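Local atomic coordinates of 3-hydroxyadipyl-CoA dehydrogenase (Escherichia coli, PDB entry 3MOG), a protein that catalyses the NAD(+)-dependent oxidation of (3S)-3-hydroxyadipyl-CoA to 3-oxoadipyl-CoA in the degradation of phenylacetate. Residues 198-203 against 228-234; 239-243 against 265-269. All coordinates share one frame; numbering follows the deposited sequence.

Interaction 1: 198-203 against 228-234; sequences YYSEAW and MGPLELT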
# COMPACT_ATOMS: atom_id res chain seq x y z
N TYR C 198 19.72 3.78 0.63
CA TYR C 198 21.07 3.27 0.70
C TYR C 198 21.02 1.82 1.20
O TYR C 198 21.70 0.95 0.66
CB TYR C 198 21.97 4.15 1.57
CG TYR C 198 23.43 3.75 1.54
CD1 TYR C 198 24.14 3.70 0.34
CD2 TYR C 198 24.12 3.43 2.73
CE1 TYR C 198 25.47 3.32 0.31
CE2 TYR C 198 25.45 3.05 2.70
CZ TYR C 198 26.11 3.00 1.48
OH TYR C 198 27.42 2.63 1.43
N TYR C 199 20.15 1.57 2.19
CA TYR C 199 20.00 0.22 2.72
C TYR C 199 19.12 -0.65 1.85
O TYR C 199 19.46 -1.80 1.60
CB TYR C 199 19.48 0.25 4.16
CG TYR C 199 20.28 1.17 5.03
CD1 TYR C 199 19.73 2.35 5.52
CD2 TYR C 199 21.62 0.89 5.32
CE1 TYR C 199 20.45 3.22 6.30
CE2 TYR C 199 22.38 1.77 6.11
CZ TYR C 199 21.78 2.92 6.59
OH TYR C 199 22.48 3.81 7.37
N SER C 200 18.02 -0.10 1.37
CA SER C 200 17.00 -0.91 0.71
C SER C 200 17.35 -1.33 -0.72
O SER C 200 16.89 -2.39 -1.18
CB SER C 200 15.63 -0.23 0.77
OG SER C 200 15.60 0.92 -0.05
N GLU C 201 18.16 -0.54 -1.41
CA GLU C 201 18.66 -1.03 -2.71
C GLU C 201 19.57 -2.28 -2.58
O GLU C 201 19.44 -3.23 -3.38
CB GLU C 201 19.29 0.08 -3.56
CG GLU C 201 18.24 1.03 -4.19
CD GLU C 201 17.20 0.31 -5.05
OE1 GLU C 201 16.01 0.68 -4.99
OE2 GLU C 201 17.57 -0.61 -5.81
N ALA C 202 20.41 -2.30 -1.55
CA ALA C 202 21.25 -3.46 -1.22
C ALA C 202 20.46 -4.74 -0.87
O ALA C 202 20.76 -5.82 -1.38
CB ALA C 202 22.13 -3.11 -0.10
N TRP C 203 19.46 -4.63 0.01
CA TRP C 203 18.58 -5.78 0.30
C TRP C 203 17.90 -6.36 -0.94
O TRP C 203 17.79 -7.59 -1.08
CB TRP C 203 17.54 -5.41 1.34
CG TRP C 203 18.13 -5.07 2.69
CD1 TRP C 203 18.01 -3.88 3.36
CD2 TRP C 203 18.90 -5.93 3.54
NE1 TRP C 203 18.68 -3.94 4.56
CE2 TRP C 203 19.23 -5.18 4.70
CE3 TRP C 203 19.34 -7.26 3.44
CZ2 TRP C 203 19.99 -5.72 5.75
CZ3 TRP C 203 20.10 -7.79 4.49
CH2 TRP C 203 20.40 -7.02 5.63
N MET C 228 31.34 3.34 4.33
CA MET C 228 31.06 1.93 4.58
C MET C 228 29.92 1.43 3.68
O MET C 228 28.96 2.15 3.43
CB MET C 228 30.71 1.70 6.05
CG MET C 228 30.43 0.24 6.41
SD MET C 228 30.91 -0.17 8.09
CE MET C 228 32.68 0.14 7.97
N GLY C 229 30.06 0.21 3.17
CA GLY C 229 29.03 -0.44 2.38
C GLY C 229 27.75 -0.61 3.19
O GLY C 229 27.81 -0.78 4.41
N PRO C 230 26.59 -0.57 2.52
CA PRO C 230 25.32 -0.57 3.25
C PRO C 230 25.09 -1.82 4.11
O PRO C 230 24.55 -1.71 5.19
CB PRO C 230 24.28 -0.49 2.13
CG PRO C 230 24.94 -1.10 0.94
CD PRO C 230 26.39 -0.63 1.06
N LEU C 231 25.53 -2.99 3.65
CA LEU C 231 25.20 -4.23 4.36
C LEU C 231 26.07 -4.40 5.61
O LEU C 231 25.57 -4.65 6.70
CB LEU C 231 25.25 -5.43 3.42
CG LEU C 231 24.28 -5.34 2.23
CD1 LEU C 231 24.70 -6.26 1.10
CD2 LEU C 231 22.85 -5.66 2.65
N GLU C 232 27.38 -4.19 5.46
CA GLU C 232 28.27 -4.11 6.61
C GLU C 232 27.83 -3.05 7.64
O GLU C 232 27.85 -3.32 8.84
CB GLU C 232 29.70 -3.85 6.15
CG GLU C 232 30.71 -3.91 7.28
CD GLU C 232 32.14 -3.76 6.82
OE1 GLU C 232 32.40 -3.86 5.60
OE2 GLU C 232 33.01 -3.54 7.70
N LEU C 233 27.43 -1.87 7.17
CA LEU C 233 26.90 -0.82 8.05
C LEU C 233 25.63 -1.27 8.79
O LEU C 233 25.47 -0.95 9.96
CB LEU C 233 26.64 0.49 7.29
CG LEU C 233 26.27 1.76 8.07
CD1 LEU C 233 27.44 2.24 8.90
CD2 LEU C 233 25.80 2.86 7.13
N THR C 234 24.75 -2.02 8.14
CA THR C 234 23.61 -2.59 8.89
C THR C 234 24.04 -3.59 9.97
O THR C 234 23.43 -3.65 11.04
CB THR C 234 22.53 -3.23 7.99
OG1 THR C 234 23.05 -4.36 7.29
CG2 THR C 234 21.99 -2.23 6.99
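Tyr-198 supplies the hydrogen bond across this contact, its OH donating to Met-228 O at 2.6 Å. The carbonyl oxygen lies at the ring edge, in its plane, while the hydroxyl is tilted 24° from the carbonyl plane. With CG anti to the backbone N (chi1 -173°), the ring reaches out to the turn that leads into helix 230-237, where Gly-229 is the N-cap. Two CH-pi contacts follow. Pro-230 CB sits over a face of the Tyr-198 ring, 4.0 Å from its centroid, and Leu-231 CD2 lies over the six-membered ring of Trp-203, 3.8 Å from the centroid and close to the normal. A phenylalanine at Tyr-198 would probably leave Met-228 O without its hydroxyl partner and lose the hydroxyl's touch on Pro-230 CD. Both helices belong to the all-helical C-terminal domain of 3-hydroxyacyl-CoA dehydrogenases, and their short segments run at 109°. The rest is apolar or van der Waals. Ala-202 CB meets Pro-230 CG at 3.6 Å, and Leu-233 CD2 comes to the edge of the Tyr-199 ring, 3.5 Å from Tyr-199 OH. Thr-234 turns CG2 to Tyr-199 CD2 (3.6 Å); within its own helix, Thr-234 OG1 donates to Leu-231 O at 2.6 Å.

Interaction 2: 239-243 against 265-269; sequences QDVNF and QQELV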
# COMPACT_ATOMS: atom_id res chain seq x y z
N GLN C 239 21.07 -5.09 13.07
CA GLN C 239 19.94 -5.38 12.20
C GLN C 239 18.61 -5.01 12.83
O GLN C 239 17.75 -4.47 12.14
CB GLN C 239 19.92 -6.85 11.77
CG GLN C 239 21.15 -7.29 10.99
CD GLN C 239 21.25 -6.61 9.64
OE1 GLN C 239 20.25 -6.14 9.09
NE2 GLN C 239 22.46 -6.56 9.09
N ASP C 240 18.46 -5.27 14.13
CA ASP C 240 17.26 -4.88 14.87
C ASP C 240 16.99 -3.38 14.84
O ASP C 240 15.85 -2.97 14.65
CB ASP C 240 17.31 -5.41 16.32
CG ASP C 240 18.53 -4.91 17.12
OD1 ASP C 240 19.57 -4.54 16.52
OD2 ASP C 240 18.45 -4.90 18.36
N VAL C 241 18.04 -2.57 14.99
CA VAL C 241 17.91 -1.11 15.06
C VAL C 241 17.57 -0.52 13.68
O VAL C 241 16.63 0.27 13.55
CB VAL C 241 19.19 -0.44 15.65
CG1 VAL C 241 19.04 1.09 15.75
CG2 VAL C 241 19.52 -1.02 17.04
N ASN C 242 18.32 -0.95 12.66
CA ASN C 242 18.17 -0.41 11.31
C ASN C 242 16.83 -0.80 10.70
O ASN C 242 16.20 0.02 10.03
CB ASN C 242 19.39 -0.79 10.46
CG ASN C 242 19.26 -0.42 8.98
OD1 ASN C 242 18.73 -1.20 8.18
ND2 ASN C 242 19.82 0.74 8.60
N PHE C 243 16.39 -2.03 10.98
CA PHE C 243 15.10 -2.55 10.51
C PHE C 243 13.94 -1.84 11.20
O PHE C 243 12.89 -1.63 10.58
CB PHE C 243 15.01 -4.06 10.77
CG PHE C 243 13.74 -4.73 10.26
CD1 PHE C 243 13.56 -4.96 8.90
CD2 PHE C 243 12.77 -5.17 11.15
CE1 PHE C 243 12.41 -5.60 8.42
CE2 PHE C 243 11.60 -5.82 10.69
CZ PHE C 243 11.42 -6.03 9.33
N GLN C 265 15.99 -8.89 5.51
CA GLN C 265 16.35 -8.24 6.77
C GLN C 265 15.50 -8.74 7.92
O GLN C 265 16.04 -9.06 8.99
CB GLN C 265 16.30 -6.71 6.68
CG GLN C 265 17.05 -6.05 7.84
CD GLN C 265 17.07 -4.53 7.79
OE1 GLN C 265 16.17 -3.90 7.23
NE2 GLN C 265 18.09 -3.93 8.42
N GLN C 266 14.19 -8.81 7.71
CA GLN C 266 13.25 -9.32 8.70
C GLN C 266 13.70 -10.69 9.21
O GLN C 266 13.75 -10.90 10.41
CB GLN C 266 11.82 -9.45 8.13
CG GLN C 266 10.79 -9.81 9.21
CD GLN C 266 9.36 -9.84 8.75
OE1 GLN C 266 8.53 -9.09 9.25
NE2 GLN C 266 9.04 -10.72 7.80
N GLU C 267 14.02 -11.59 8.28
CA GLU C 267 14.52 -12.92 8.62
C GLU C 267 15.74 -12.90 9.54
O GLU C 267 15.80 -13.71 10.48
CB GLU C 267 14.85 -13.72 7.35
CG GLU C 267 14.99 -15.21 7.56
CD GLU C 267 13.68 -15.96 7.45
OE1 GLU C 267 12.60 -15.41 7.80
OE2 GLU C 267 13.73 -17.13 7.00
N LEU C 268 16.67 -11.98 9.29
CA LEU C 268 17.86 -11.83 10.13
C LEU C 268 17.54 -11.35 11.54
O LEU C 268 18.19 -11.77 12.51
CB LEU C 268 18.90 -10.91 9.47
CG LEU C 268 19.63 -11.33 8.18
CD1 LEU C 268 20.66 -10.25 7.82
CD2 LEU C 268 20.33 -12.69 8.29
N VAL C 269 16.53 -10.48 11.67
CA VAL C 269 16.13 -9.93 12.97
C VAL C 269 15.41 -10.96 13.82
O VAL C 269 15.77 -11.20 14.97
CB VAL C 269 15.26 -8.65 12.82
CG1 VAL C 269 14.77 -8.14 14.21
CG2 VAL C 269 16.03 -7.55 12.06
O HOH W 1 17.08 -1.37 6.44
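Phe-243 lays one face of its ring over the backbone of Gln-266, whose CA is 4.1 Å from the ring centroid in a CH-pi contact; Gln-266 CB packs against Phe-243 CZ at 3.6 Å. Val-269 CG2 touches Phe-243 CB and also approaches Gln-239 O, where the two helices come close. Gln-265 OE1 lies in the ring plane at the edge, 3.3 Å from Phe-243 CD1, with the amide nearly perpendicular to the ring. The Gln-265 chain leaves with CG anti to the backbone N (chi1 -164°) and stays extended, which carries its amide across to helix 239-252. There NE2 gives two fairly straight hydrogen bonds, both close to its amide plane: to a lone pair of Asn-242 OD1 at 2.8 Å, in the carbonyl plane, and to Gln-239 OE1 at 3.2 Å, tilted 24° from that carbonyl plane. These bonds fix which way the Gln-265 amide is turned. Gln-239 NE2 turns instead to Asp-235. Segments 239-243 and 265-269 run at 137° to each other within the C-terminal helical domain of the 3-hydroxyacyl-CoA dehydrogenase family; helix 196-207 borders the glutamine pair, while beyond helix 263-270 a second subunit packs its Trp-254 on Gln-266 and its Leu-159 on Leu-268.

In the fold
Interactions 1 and 2 lie in the same helical domain, their centres about 12 Å apart, and share no helix, though 230-237 and 239-252 follow each other in the chain. Interaction 1 is buried and mostly apolar, with aromatic rings set against aliphatic groups. Interaction 2 is partly buried: side-chain amides hydrogen-bond beside a phenylalanine, and its 265-269 side reaches the second subunit, whereas no other chain of the assembly touches interaction 1. Between them, Thr-234 OG1 probably accepts a hydrogen bond from Gln-239 NE2 (2.9 Å). Trp-203 packs on Gln-239, Gln-265 and Leu-268, and Tyr-199 on Asn-242, bringing helix 196-207 against both contacts.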